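Local coordinates for single-stranded DNA-binding protein 1 (Streptomyces coelicolor, PDB 4DAM) that probably binds single-stranded DNA as a homotetramer through the N-terminal OB-fold domain that this chain represents, at residues Ile18-Asn23 / Phe41-Thr46; Val88-Leu93 / Ala112-His117; Pro37-Arg42 / Val67-Gln72; Asn63-Trp68 / Ala108-Val113. The protein carries 1 engineered substitution. All blocks are in the same frame, centred on the assembly; numbering follows the deposited sequence. Where two conformers were deposited one is given.

Contact 1: residues Ile18-Asn23 / Phe41-Thr46; sequences ICAVGN and FRLAVT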
loop_
_atom_site.group_PDB
_atom_site.type_symbol
_atom_site.label_atom_id
_atom_site.label_comp_id
_atom_site.label_asym_id
_atom_site.label_seq_id
_atom_site.Cartn_x
_atom_site.Cartn_y
_atom_site.Cartn_z
ATOM N N ILE A 18 5.001 -1.024 -2.665
ATOM C CA ILE A 18 5.189 -1.287 -1.252
ATOM C C ILE A 18 5.830 -0.068 -0.617
ATOM O O ILE A 18 6.611 0.635 -1.261
ATOM C CB ILE A 18 6.093 -2.533 -1.076
ATOM C CG1 ILE A 18 6.379 -2.900 0.362
ATOM C CG2 ILE A 18 7.446 -2.331 -1.704
ATOM C CD1 ILE A 18 7.235 -4.162 0.396
ATOM N N CYS A 19 5.477 0.173 0.636
ATOM C CA CYS A 19 6.191 1.150 1.447
ATOM C C CYS A 19 6.691 0.394 2.667
ATOM O O CYS A 19 5.910 -0.285 3.356
ATOM C CB CYS A 19 5.274 2.287 1.843
ATOM S SG CYS A 19 6.156 3.374 2.989
ATOM N N ALA A 20 8.002 0.437 2.872
ATOM C CA ALA A 20 8.696 -0.374 3.893
ATOM C C ALA A 20 9.475 0.595 4.780
ATOM O O ALA A 20 10.168 1.483 4.284
ATOM C CB ALA A 20 9.639 -1.387 3.232
ATOM N N VAL A 21 9.283 0.465 6.078
ATOM C CA VAL A 21 9.958 1.306 7.061
ATOM C C VAL A 21 10.852 0.394 7.867
ATOM O O VAL A 21 10.377 -0.510 8.557
ATOM C CB VAL A 21 8.922 2.004 7.942
ATOM C CG1 VAL A 21 9.617 2.927 8.953
ATOM C CG2 VAL A 21 7.943 2.781 7.067
ATOM N N GLY A 22 12.163 0.591 7.757
ATOM C CA GLY A 22 13.070 -0.302 8.392
ATOM C C GLY A 22 14.440 0.302 8.569
ATOM O O GLY A 22 14.589 1.495 8.621
ATOM N N ASN A 23 15.430 -0.566 8.680
ATOM C CA ASN A 23 16.795 -0.145 8.866
ATOM C C ASN A 23 17.709 -0.701 7.794
ATOM O O ASN A 23 17.563 -1.842 7.365
ATOM C CB ASN A 23 17.282 -0.534 10.260
ATOM C CG ASN A 23 16.539 0.238 11.337
ATOM O OD1 ASN A 23 16.998 1.260 11.813
ATOM N ND2 ASN A 23 15.374 -0.222 11.674
ATOM N N PHE A 41 21.202 -2.097 -1.355
ATOM C CA PHE A 41 21.437 -2.379 0.056
ATOM C C PHE A 41 20.351 -3.282 0.589
ATOM O O PHE A 41 19.248 -3.349 0.048
ATOM C CB PHE A 41 21.552 -1.102 0.906
ATOM C CG PHE A 41 20.314 -0.271 0.933
ATOM C CD1 PHE A 41 19.395 -0.406 1.964
ATOM C CD2 PHE A 41 20.087 0.676 -0.044
ATOM C CE1 PHE A 41 18.238 0.377 1.987
ATOM C CE2 PHE A 41 18.941 1.468 -0.027
ATOM C CZ PHE A 41 18.026 1.310 0.998
ATOM N N ARG A 42 20.658 -3.949 1.694
ATOM C CA ARG A 42 19.675 -4.780 2.378
ATOM C C ARG A 42 18.906 -3.948 3.381
ATOM O O ARG A 42 19.480 -3.141 4.089
ATOM C CB ARG A 42 20.378 -5.931 3.068
ATOM C CG ARG A 42 19.502 -7.028 3.651
ATOM C CD ARG A 42 20.444 -8.157 4.067
ATOM N NE ARG A 42 19.799 -9.345 4.606
ATOM C CZ ARG A 42 19.131 -10.249 3.900
ATOM N NH1 ARG A 42 18.949 -10.112 2.587
ATOM N NH2 ARG A 42 18.615 -11.286 4.536
ATOM N N LEU A 43 17.594 -4.144 3.413
ATOM C CA LEU A 43 16.694 -3.445 4.323
ATOM C C LEU A 43 16.026 -4.462 5.239
ATOM O O LEU A 43 15.462 -5.460 4.772
ATOM C CB LEU A 43 15.610 -2.706 3.538
ATOM C CG LEU A 43 14.566 -1.914 4.344
ATOM C CD1 LEU A 43 15.188 -0.660 4.959
ATOM C CD2 LEU A 43 13.359 -1.557 3.466
ATOM N N ALA A 44 16.084 -4.205 6.538
ATOM C CA ALA A 44 15.422 -5.038 7.555
ATOM C C ALA A 44 14.202 -4.326 8.099
ATOM O O ALA A 44 14.318 -3.238 8.665
ATOM C CB ALA A 44 16.376 -5.353 8.703
ATOM N N VAL A 45 13.037 -4.965 7.956
ATOM C CA VAL A 45 11.781 -4.392 8.398
ATOM C C VAL A 45 11.169 -5.310 9.461
ATOM O O VAL A 45 10.724 -6.422 9.155
ATOM C CB VAL A 45 10.813 -4.221 7.199
ATOM C CG1 VAL A 45 9.468 -3.649 7.639
ATOM C CG2 VAL A 45 11.453 -3.405 6.080
ATOM N N THR A 46 11.181 -4.856 10.710
ATOM C CA THR A 46 10.747 -5.695 11.828
ATOM C C THR A 46 9.375 -5.260 12.327
ATOM O O THR A 46 9.191 -4.113 12.744
ATOM C CB THR A 46 11.780 -5.670 12.975
ATOM O OG1 THR A 46 13.031 -6.131 12.477
ATOM C CG2 THR A 46 11.351 -6.596 14.117
#
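Backbone hydrogen bonding between the segments 18-23 and 41-46 is confined to one antiparallel hydrogen-bonded pair, Asn23 with Ala44. Asn23 N donates to Ala44 O at 2.9 Å, and Ala44 N donates back to Asn23 O at 2.9 Å along an almost straight path (178° at the hydrogen). Each donor lies in the plane of the carbonyl it addresses. The segment axes stand at 106° to each other, so the strands meet at this one end and splay apart toward Ile18.

Weaker CH···O contacts flank the pair. Gly22 CA approaches Ala44 O to 3.2 Å, giving that carbonyl a second, softer contact beside its amide bond. Glycine suits the place because a CB would point into the partner strand and collide with Ala44 O and Val45 CG2.

Apolar packing fills the angle of the crossing. The small Ala20 methyl meets Leu43 CD2 at 3.7 Å and Val45 CG2 at 3.9 Å. Leu43 holds CG anti to its backbone N (chi1 180°), and while CD2 serves Ala20, its other branch, CD1, lies alongside the backbone of Asn23, 3.6 Å from Asn23 O. Val45 likewise divides its branches, with CG1 3.4 Å from Val21 O. Leu43 also packs on Val87 and Val89, and Ile16 of the second subunit rests on Ala20.

Such a sharply crossed hairpin between strands 17-33 and 36-51 is characteristic of the OB fold, whose long first strand pairs with both the second and the fourth as the sheet curls into a barrel.

Contact 2: residues Val88-Leu93 / Ala112-His117; sequences VVQGRL and AVAIGH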
loop_
_atom_site.group_PDB
_atom_site.type_symbol
_atom_site.label_atom_id
_atom_site.label_comp_id
_atom_site.label_asym_id
_atom_site.label_seq_id
_atom_site.Cartn_x
_atom_site.Cartn_y
_atom_site.Cartn_z
ATOM N N VAL A 88 12.668 5.111 5.310
ATOM C CA VAL A 88 11.404 4.794 4.673
ATOM C C VAL A 88 11.677 4.621 3.181
ATOM O O VAL A 88 12.324 5.471 2.559
ATOM C CB VAL A 88 10.314 5.839 4.964
ATOM C CG1 VAL A 88 10.765 7.273 4.782
ATOM C CG2 VAL A 88 9.064 5.548 4.125
ATOM N N VAL A 89 11.197 3.513 2.631
ATOM C CA VAL A 89 11.424 3.162 1.231
ATOM C C VAL A 89 10.068 2.929 0.571
ATOM O O VAL A 89 9.263 2.159 1.085
ATOM C CB VAL A 89 12.309 1.890 1.113
ATOM C CG1 VAL A 89 12.452 1.431 -0.363
ATOM C CG2 VAL A 89 13.682 2.109 1.805
ATOM N N GLN A 90 9.837 3.588 -0.561
ATOM C CA GLN A 90 8.671 3.306 -1.403
ATOM C C GLN A 90 9.164 2.799 -2.737
ATOM O O GLN A 90 10.068 3.374 -3.334
ATOM C CB GLN A 90 7.840 4.550 -1.626
ATOM C CG GLN A 90 6.486 4.237 -2.234
ATOM C CD GLN A 90 5.919 5.388 -3.062
ATOM O OE1 GLN A 90 4.695 5.527 -3.157
ATOM N NE2 GLN A 90 6.790 6.222 -3.645
ATOM N N GLY A 91 8.569 1.724 -3.237
ATOM C CA GLY A 91 8.950 1.268 -4.556
ATOM C C GLY A 91 8.193 0.041 -4.984
ATOM O O GLY A 91 7.223 -0.348 -4.349
ATOM N N ARG A 92 8.640 -0.554 -6.080
ATOM C CA ARG A 92 7.947 -1.695 -6.660
ATOM C C ARG A 92 8.523 -2.996 -6.134
ATOM O O ARG A 92 9.744 -3.209 -6.170
ATOM C CB ARG A 92 8.085 -1.650 -8.181
ATOM C CG ARG A 92 7.363 -0.462 -8.769
ATOM C CD ARG A 92 7.354 -0.380 -10.262
ATOM N NE ARG A 92 8.354 0.551 -10.766
ATOM C CZ ARG A 92 8.209 1.882 -10.803
ATOM N NH1 ARG A 92 7.100 2.488 -10.375
ATOM N NH2 ARG A 92 9.193 2.613 -11.283
ATOM N N LEU A 93 7.651 -3.872 -5.669
ATOM C CA LEU A 93 8.059 -5.162 -5.119
ATOM C C LEU A 93 8.276 -6.179 -6.229
ATOM O O LEU A 93 7.402 -6.355 -7.083
ATOM C CB LEU A 93 6.981 -5.683 -4.172
ATOM C CG LEU A 93 7.183 -7.056 -3.509
ATOM C CD1 LEU A 93 8.365 -7.041 -2.546
ATOM C CD2 LEU A 93 5.919 -7.563 -2.823
ATOM N N ALA A 112 13.334 0.901 -5.829
ATOM C CA ALA A 112 12.934 2.099 -5.085
ATOM C C ALA A 112 12.623 3.272 -5.955
ATOM O O ALA A 112 13.341 3.546 -6.923
ATOM C CB ALA A 112 14.006 2.517 -4.076
ATOM N N VAL A 113 11.544 3.962 -5.596
ATOM C CA VAL A 113 11.159 5.224 -6.185
ATOM C C VAL A 113 11.511 6.409 -5.265
ATOM O O VAL A 113 11.849 7.498 -5.734
ATOM C CB VAL A 113 9.627 5.203 -6.468
ATOM C CG1 VAL A 113 9.156 6.554 -6.923
ATOM C CG2 VAL A 113 9.312 4.129 -7.506
ATOM N N ALA A 114 11.414 6.173 -3.959
ATOM C CA ALA A 114 11.660 7.194 -2.940
ATOM C C ALA A 114 12.315 6.530 -1.760
ATOM O O ALA A 114 11.962 5.402 -1.395
ATOM C CB ALA A 114 10.340 7.848 -2.532
ATOM N N ILE A 115 13.307 7.204 -1.186
ATOM C CA ILE A 115 13.951 6.743 0.036
ATOM C C ILE A 115 14.207 7.984 0.881
ATOM O O ILE A 115 14.629 9.021 0.357
ATOM C CB ILE A 115 15.330 6.068 -0.197
ATOM C CG1 ILE A 115 15.220 4.862 -1.149
ATOM C CG2 ILE A 115 15.920 5.582 1.126
ATOM C CD1 ILE A 115 16.555 4.285 -1.605
ATOM N N GLY A 116 13.961 7.878 2.167
ATOM C CA GLY A 116 14.300 8.987 3.077
ATOM C C GLY A 116 14.725 8.478 4.424
ATOM O O GLY A 116 14.294 7.415 4.857
ATOM N N HIS A 117 15.611 9.229 5.089
ATOM C CA HIS A 117 15.891 8.972 6.484
ATOM C C HIS A 117 14.630 9.207 7.281
ATOM O O HIS A 117 13.979 10.236 7.108
ATOM C CB HIS A 117 16.991 9.911 6.979
ATOM C CG HIS A 117 18.349 9.587 6.433
ATOM N ND1 HIS A 117 19.137 8.613 6.956
ATOM C CD2 HIS A 117 19.032 10.099 5.351
ATOM C CE1 HIS A 117 20.281 8.550 6.232
ATOM N NE2 HIS A 117 20.214 9.444 5.270
#
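Gln90 O takes two amide hydrogens at once, from Val113 N at 2.8 Å and from Ala114 N at 3.2 Å. Two consecutive residues thus face one on the opposite strand: a classic beta bulge, placed where the chain turns a corner at Val113. Beyond it the antiparallel ladder is regular. Gln90 N donates to Ala114 O at 2.9 Å, and Val88 and Gly116 exchange a reciprocal pair of bonds. On the other side of the bulge Gly91 faces Ala112, and glycine fits because a CB there would run into Ala112 CA.

The side chains pack more loosely. Val113 CG2 lies over one face of the Arg92 guanidinium, 4.0 Å from Arg92 NH1, because the arginine chain bends at chi3 (-100°). Gln90, extended beyond CG, runs beside Val113 and carries NE2 to 4.1 Å from Ala114 CB. Val89 and Ile115 lie side by side with CG2 touching CG2, beta-branched residues that suit a buried strand. Val88 CG1, in the crowded position between N and C, comes 3.5 Å from Gly116 O, where the partner residue is a glycine.

Within the sheet, strand 86-100 pairs with both 114-117 and strand 17-33, the latter through backbone bonds between Val89 and Ala20 and between Gly91 and Ile18. Ile115 reaches Phe41 of strand 36-51 and bonds through its backbone to the third subunit, while His117 NE2 is hydrogen-bonded to Ser80 OG at the end of helix 71-80.

Contact 3: residues Pro37-Arg42 / Val67-Gln72; sequences PSVRFR and VWANRQ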
loop_
_atom_site.group_PDB
_atom_site.type_symbol
_atom_site.label_atom_id
_atom_site.label_comp_id
_atom_site.label_asym_id
_atom_site.label_seq_id
_atom_site.Cartn_x
_atom_site.Cartn_y
_atom_site.Cartn_z
ATOM N N PRO A 37 24.105 5.199 -12.810
ATOM C CA PRO A 37 24.416 4.821 -11.434
ATOM C C PRO A 37 23.418 3.842 -10.829
ATOM O O PRO A 37 22.224 3.867 -11.160
ATOM C CB PRO A 37 24.390 6.149 -10.674
ATOM C CG PRO A 37 23.656 7.099 -11.525
ATOM C CD PRO A 37 23.828 6.644 -12.942
ATOM N N SER A 38 23.916 2.977 -9.961
ATOM C CA SER A 38 23.069 1.976 -9.300
ATOM C C SER A 38 23.543 1.833 -7.897
ATOM O O SER A 38 24.751 1.868 -7.657
ATOM C CB SER A 38 23.213 0.636 -10.023
ATOM O OG SER A 38 22.856 -0.487 -9.223
ATOM N N VAL A 39 22.610 1.680 -6.963
ATOM C CA VAL A 39 22.954 1.335 -5.598
ATOM C C VAL A 39 22.050 0.236 -5.101
ATOM O O VAL A 39 20.894 0.136 -5.529
ATOM C CB VAL A 39 22.800 2.565 -4.712
ATOM C CG1 VAL A 39 21.331 2.872 -4.444
ATOM C CG2 VAL A 39 23.621 2.404 -3.436
ATOM N N ARG A 40 22.590 -0.632 -4.254
ATOM C CA ARG A 40 21.802 -1.685 -3.627
ATOM C C ARG A 40 22.188 -1.775 -2.173
ATOM O O ARG A 40 23.347 -1.530 -1.798
ATOM C CB ARG A 40 21.974 -3.027 -4.310
ATOM C CG ARG A 40 23.329 -3.613 -4.260
ATOM C CD ARG A 40 23.284 -5.098 -4.551
ATOM N NE ARG A 40 24.631 -5.579 -4.790
ATOM C CZ ARG A 40 25.466 -6.046 -3.870
ATOM N NH1 ARG A 40 25.104 -6.147 -2.597
ATOM N NH2 ARG A 40 26.681 -6.429 -4.239
ATOM N N PHE A 41 21.202 -2.097 -1.355
ATOM C CA PHE A 41 21.437 -2.379 0.056
ATOM C C PHE A 41 20.351 -3.282 0.589
ATOM O O PHE A 41 19.248 -3.349 0.048
ATOM C CB PHE A 41 21.552 -1.102 0.906
ATOM C CG PHE A 41 20.314 -0.271 0.933
ATOM C CD1 PHE A 41 19.395 -0.406 1.964
ATOM C CD2 PHE A 41 20.087 0.676 -0.044
ATOM C CE1 PHE A 41 18.238 0.377 1.987
ATOM C CE2 PHE A 41 18.941 1.468 -0.027
ATOM C CZ PHE A 41 18.026 1.310 0.998
ATOM N N ARG A 42 20.658 -3.949 1.694
ATOM C CA ARG A 42 19.675 -4.780 2.378
ATOM C C ARG A 42 18.906 -3.948 3.381
ATOM O O ARG A 42 19.480 -3.141 4.089
ATOM C CB ARG A 42 20.378 -5.931 3.068
ATOM C CG ARG A 42 19.502 -7.028 3.651
ATOM C CD ARG A 42 20.444 -8.157 4.067
ATOM N NE ARG A 42 19.799 -9.345 4.606
ATOM C CZ ARG A 42 19.131 -10.249 3.900
ATOM N NH1 ARG A 42 18.949 -10.112 2.587
ATOM N NH2 ARG A 42 18.615 -11.286 4.536
ATOM N N VAL A 67 17.066 -3.644 -1.660
ATOM C CA VAL A 67 16.597 -2.402 -2.237
ATOM C C VAL A 67 17.558 -1.929 -3.314
ATOM O O VAL A 67 18.771 -1.841 -3.105
ATOM C CB VAL A 67 16.443 -1.281 -1.175
ATOM C CG1 VAL A 67 15.976 0.018 -1.819
ATOM C CG2 VAL A 67 15.519 -1.707 -0.031
ATOM N N TRP A 68 16.981 -1.611 -4.476
ATOM C CA TRP A 68 17.718 -1.139 -5.631
ATOM C C TRP A 68 17.295 0.267 -5.968
ATOM O O TRP A 68 16.117 0.575 -5.998
ATOM C CB TRP A 68 17.422 -2.011 -6.836
ATOM C CG TRP A 68 17.822 -3.440 -6.679
ATOM C CD1 TRP A 68 17.086 -4.487 -6.132
ATOM C CD2 TRP A 68 19.099 -4.025 -7.061
ATOM N NE1 TRP A 68 17.798 -5.654 -6.171
ATOM C CE2 TRP A 68 19.027 -5.434 -6.718
ATOM C CE3 TRP A 68 20.250 -3.532 -7.653
ATOM C CZ2 TRP A 68 20.072 -6.307 -6.983
ATOM C CZ3 TRP A 68 21.310 -4.426 -7.898
ATOM C CH2 TRP A 68 21.219 -5.769 -7.550
ATOM N N ALA A 69 18.264 1.121 -6.247
ATOM C CA ALA A 69 18.006 2.470 -6.696
ATOM C C ALA A 69 18.859 2.794 -7.916
ATOM O O ALA A 69 19.940 2.232 -8.103
ATOM C CB ALA A 69 18.266 3.469 -5.559
ATOM N N ASN A 70 18.364 3.710 -8.737
ATOM C CA ASN A 70 19.060 4.152 -9.908
ATOM C C ASN A 70 19.051 5.674 -10.076
ATOM O O ASN A 70 18.377 6.379 -9.328
ATOM C CB ASN A 70 18.392 3.494 -11.121
ATOM C CG ASN A 70 18.736 2.060 -11.271
ATOM O OD1 ASN A 70 19.831 1.741 -11.620
ATOM N ND2 ASN A 70 17.785 1.193 -11.031
ATOM N N ARG A 71 19.800 6.174 -11.050
ATOM C CA ARG A 71 19.793 7.587 -11.401
ATOM C C ARG A 71 20.082 8.485 -10.188
ATOM O O ARG A 71 20.970 8.152 -9.370
ATOM C CB ARG A 71 18.497 7.931 -12.127
ATOM C CG ARG A 71 18.345 7.109 -13.414
ATOM C CD ARG A 71 17.768 7.957 -14.523
ATOM N NE ARG A 71 17.436 7.188 -15.733
ATOM C CZ ARG A 71 18.332 6.577 -16.519
ATOM N NH1 ARG A 71 19.640 6.594 -16.235
ATOM N NH2 ARG A 71 17.915 5.920 -17.594
ATOM N N GLN A 72 19.383 9.612 -10.054
ATOM C CA GLN A 72 19.727 10.570 -9.003
ATOM C C GLN A 72 19.524 9.991 -7.606
ATOM O O GLN A 72 20.295 10.285 -6.689
ATOM C CB GLN A 72 18.967 11.893 -9.151
ATOM C CG GLN A 72 19.562 13.018 -8.322
ATOM C CD GLN A 72 20.974 13.390 -8.759
ATOM O OE1 GLN A 72 21.249 13.547 -9.959
ATOM N NE2 GLN A 72 21.887 13.511 -7.789
HETATM O O HOH W 1 20.833 4.910 -13.285
HETATM O O HOH W 2 20.302 -0.382 -9.117
#
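Val67 loses more surface here than any other residue of the two segments, and its side chain packs chiefly on Phe41, its partner in an antiparallel hydrogen-bonded pair. Val67 CB stands over one face of the Phe41 ring, 3.9 Å from the centroid and 18° off the normal, in a CH-pi contact. CG1 reaches the rim at Phe41 CZ, 3.7 Å away. The ring is folded over its neighbour because Phe41 CG takes the crowded place between N and C (chi1 63°). Below the side chains, Val67 N donates to Phe41 O at 2.8 Å, nearly along the C=O axis. An alanine at Phe41 would probably leave Val67 without this cover and loosen the buried packing that Phe41 also makes with Pro28 and Leu81. On the same face, Val39 CG1 presses tightly on Ala69 CB at 3.3 Å.

Pro37, at the far end, lays its ring against the backbone of Arg71, CG coming 3.6 Å from Arg71 O. Its carbonyl receives a weak, long bond from Arg71 N, and a water bridges the same two atoms, so the strand end is bonded as helix 71-80 begins.

On the opposite face of the sheet Arg40 CB sits over the six-membered ring of Trp68, 4.0 Å from its centroid, the aliphatic part of the arginine supplying the CH-pi contact.

The whole is the antiparallel hairpin of strands 36-51 and 56-70, the second and third strands of an OB fold, running into the helix that precedes the fourth.

Contact 4: residues Asn63-Trp68 / Ala108-Val113; sequences NFFTVW and ADIDAV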
loop_
_atom_site.group_PDB
_atom_site.type_symbol
_atom_site.label_atom_id
_atom_site.label_comp_id
_atom_site.label_asym_id
_atom_site.label_seq_id
_atom_site.Cartn_x
_atom_site.Cartn_y
_atom_site.Cartn_z
ATOM N N ASN A 63 11.132 -8.937 7.964
ATOM C CA ASN A 63 11.214 -9.033 6.518
ATOM C C ASN A 63 12.539 -8.419 6.061
ATOM O O ASN A 63 12.835 -7.251 6.376
ATOM C CB ASN A 63 10.085 -8.251 5.820
ATOM C CG ASN A 63 8.722 -8.957 5.823
ATOM O OD1 ASN A 63 7.656 -8.315 5.654
ATOM N ND2 ASN A 63 8.733 -10.249 5.992
ATOM N N PHE A 64 13.296 -9.154 5.258
ATOM C CA PHE A 64 14.463 -8.606 4.564
ATOM C C PHE A 64 14.169 -8.386 3.092
ATOM O O PHE A 64 13.575 -9.247 2.436
ATOM C CB PHE A 64 15.672 -9.523 4.696
ATOM C CG PHE A 64 16.205 -9.593 6.105
ATOM C CD1 PHE A 64 15.769 -10.590 6.971
ATOM C CD2 PHE A 64 17.082 -8.629 6.582
ATOM C CE1 PHE A 64 16.247 -10.662 8.279
ATOM C CE2 PHE A 64 17.571 -8.712 7.881
ATOM C CZ PHE A 64 17.137 -9.718 8.721
ATOM N N PHE A 65 14.590 -7.227 2.604
ATOM C CA PHE A 65 14.490 -6.861 1.203
ATOM C C PHE A 65 15.831 -6.399 0.683
ATOM O O PHE A 65 16.626 -5.802 1.410
ATOM C CB PHE A 65 13.520 -5.708 0.997
ATOM C CG PHE A 65 12.134 -5.950 1.498
ATOM C CD1 PHE A 65 11.762 -5.579 2.779
ATOM C CD2 PHE A 65 11.188 -6.530 0.667
ATOM C CE1 PHE A 65 10.484 -5.789 3.237
ATOM C CE2 PHE A 65 9.911 -6.750 1.122
ATOM C CZ PHE A 65 9.553 -6.387 2.416
ATOM N N THR A 66 16.081 -6.676 -0.592
ATOM C CA THR A 66 17.175 -6.015 -1.296
ATOM C C THR A 66 16.589 -4.817 -2.017
ATOM O O THR A 66 15.680 -4.958 -2.846
ATOM C CB THR A 66 17.849 -6.931 -2.308
ATOM O OG1 THR A 66 18.350 -8.085 -1.614
ATOM C CG2 THR A 66 18.995 -6.221 -2.989
ATOM N N VAL A 67 17.066 -3.644 -1.660
ATOM C CA VAL A 67 16.597 -2.402 -2.237
ATOM C C VAL A 67 17.558 -1.929 -3.314
ATOM O O VAL A 67 18.771 -1.841 -3.105
ATOM C CB VAL A 67 16.443 -1.281 -1.175
ATOM C CG1 VAL A 67 15.976 0.018 -1.819
ATOM C CG2 VAL A 67 15.519 -1.707 -0.031
ATOM N N TRP A 68 16.981 -1.611 -4.476
ATOM C CA TRP A 68 17.718 -1.139 -5.631
ATOM C C TRP A 68 17.295 0.267 -5.968
ATOM O O TRP A 68 16.117 0.575 -5.998
ATOM C CB TRP A 68 17.422 -2.011 -6.836
ATOM C CG TRP A 68 17.822 -3.440 -6.679
ATOM C CD1 TRP A 68 17.086 -4.487 -6.132
ATOM C CD2 TRP A 68 19.099 -4.025 -7.061
ATOM N NE1 TRP A 68 17.798 -5.654 -6.171
ATOM C CE2 TRP A 68 19.027 -5.434 -6.718
ATOM C CE3 TRP A 68 20.250 -3.532 -7.653
ATOM C CZ2 TRP A 68 20.072 -6.307 -6.983
ATOM C CZ3 TRP A 68 21.310 -4.426 -7.898
ATOM C CH2 TRP A 68 21.219 -5.769 -7.550
ATOM N N ALA A 108 12.897 -11.169 -1.785
ATOM C CA ALA A 108 12.134 -9.983 -2.157
ATOM C C ALA A 108 13.038 -8.769 -2.434
ATOM O O ALA A 108 13.887 -8.383 -1.607
ATOM C CB ALA A 108 11.146 -9.698 -1.051
ATOM N N ASP A 109 12.850 -8.167 -3.599
ATOM C CA ASP A 109 13.549 -6.943 -4.040
ATOM C C ASP A 109 12.543 -5.782 -4.005
ATOM O O ASP A 109 11.344 -5.976 -4.254
ATOM C CB ASP A 109 14.037 -7.031 -5.478
ATOM C CG ASP A 109 15.260 -7.911 -5.684
ATOM O OD1 ASP A 109 15.872 -8.404 -4.748
ATOM O OD2 ASP A 109 15.641 -8.115 -6.847
ATOM N N ILE A 110 13.033 -4.585 -3.718
ATOM C CA ILE A 110 12.254 -3.364 -3.900
ATOM C C ILE A 110 13.016 -2.473 -4.873
ATOM O O ILE A 110 14.168 -2.117 -4.635
ATOM C CB ILE A 110 12.009 -2.580 -2.587
ATOM C CG1 ILE A 110 11.274 -3.427 -1.573
ATOM C CG2 ILE A 110 11.238 -1.269 -2.884
ATOM C CD1 ILE A 110 11.128 -2.805 -0.196
ATOM N N ASP A 111 12.398 -2.171 -5.998
ATOM C CA ASP A 111 12.927 -1.209 -6.942
ATOM C C ASP A 111 12.447 0.170 -6.494
ATOM O O ASP A 111 11.283 0.541 -6.692
ATOM C CB ASP A 111 12.476 -1.552 -8.366
ATOM C CG ASP A 111 13.148 -2.823 -8.916
ATOM O OD1 ASP A 111 14.152 -3.311 -8.345
ATOM O OD2 ASP A 111 12.671 -3.353 -9.944
ATOM N N ALA A 112 13.334 0.901 -5.829
ATOM C CA ALA A 112 12.934 2.099 -5.085
ATOM C C ALA A 112 12.623 3.272 -5.955
ATOM O O ALA A 112 13.341 3.546 -6.923
ATOM C CB ALA A 112 14.006 2.517 -4.076
ATOM N N VAL A 113 11.544 3.962 -5.596
ATOM C CA VAL A 113 11.159 5.224 -6.185
ATOM C C VAL A 113 11.511 6.409 -5.265
ATOM O O VAL A 113 11.849 7.498 -5.734
ATOM C CB VAL A 113 9.627 5.203 -6.468
ATOM C CG1 VAL A 113 9.156 6.554 -6.923
ATOM C CG2 VAL A 113 9.312 4.129 -7.506
HETATM O O HOH W 3 14.328 -11.123 0.779
HETATM O O HOH W 4 16.508 -9.985 -1.380
#
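The Phe65 ring carries Ile110 CD1 over one face, 4.0 Å from the centroid, in a CH-pi contact, and Ala108 CB approaches its CD2 at 3.6 Å. At the Trp68 ring, Asp109 OD1 lies at the edge, in plane, the carboxylate turned 65° from the indole, while Asp111 OD1 sits beside Trp68 CB. Asp109 OD2 forms a salt bridge with Arg96, which would probably stabilise its negative charge.

These groups flank the parallel pairing that closes the OB barrel, between its third and fifth strands. Four backbone bonds alternate across it: Thr66 N to Ala108 O, Ile110 N to Thr66 O, Trp68 N to Ile110 O at 2.9 Å, and Ala112 N to Trp68 O at 2.8 Å. The last two run nearly along the C=O axis. Inside, Val67 CG1 meets the small Ala112 methyl at 3.9 Å.

Phe65 CG stands anti to the carbonyl carbon (chi1 -57°), directing the flat, apolar ring into the core, where Ile18 and Leu93 of the same chain, and Leu93 of the second subunit, also pack on it. A serine at Phe65 would probably strip Ile110 and Ala108 of this apolar cover. A water bridges the strands, 2.7 Å from Thr66 OG1 and donating to Ala108 O at 3.1 Å.

From the N terminus, contact 1 closes the first loop, joining strands 17-33 and 36-51 in a hairpin. Contact 3 opens before contact 1 has ended, sharing Phe41 and Arg42, and closes the next hairpin, onto strand 56-70. Contact 4 shares Val67 and Trp68 with contact 3, but reaches past helix 71-80 and strand 86-100 to bring strand 103-112 alongside. Contact 2 crosses it, opening inside that long loop and running past its end, with Ala112 and Val113 shared. Contacts 1, 3 and 4 supply three joints of the barrel; strand 86-100, paired with both 103-112 and 17-33, completes it, and contact 2 adds strand 114-117 to 86-100. Contacts 1 and 2 also touch the third subunit.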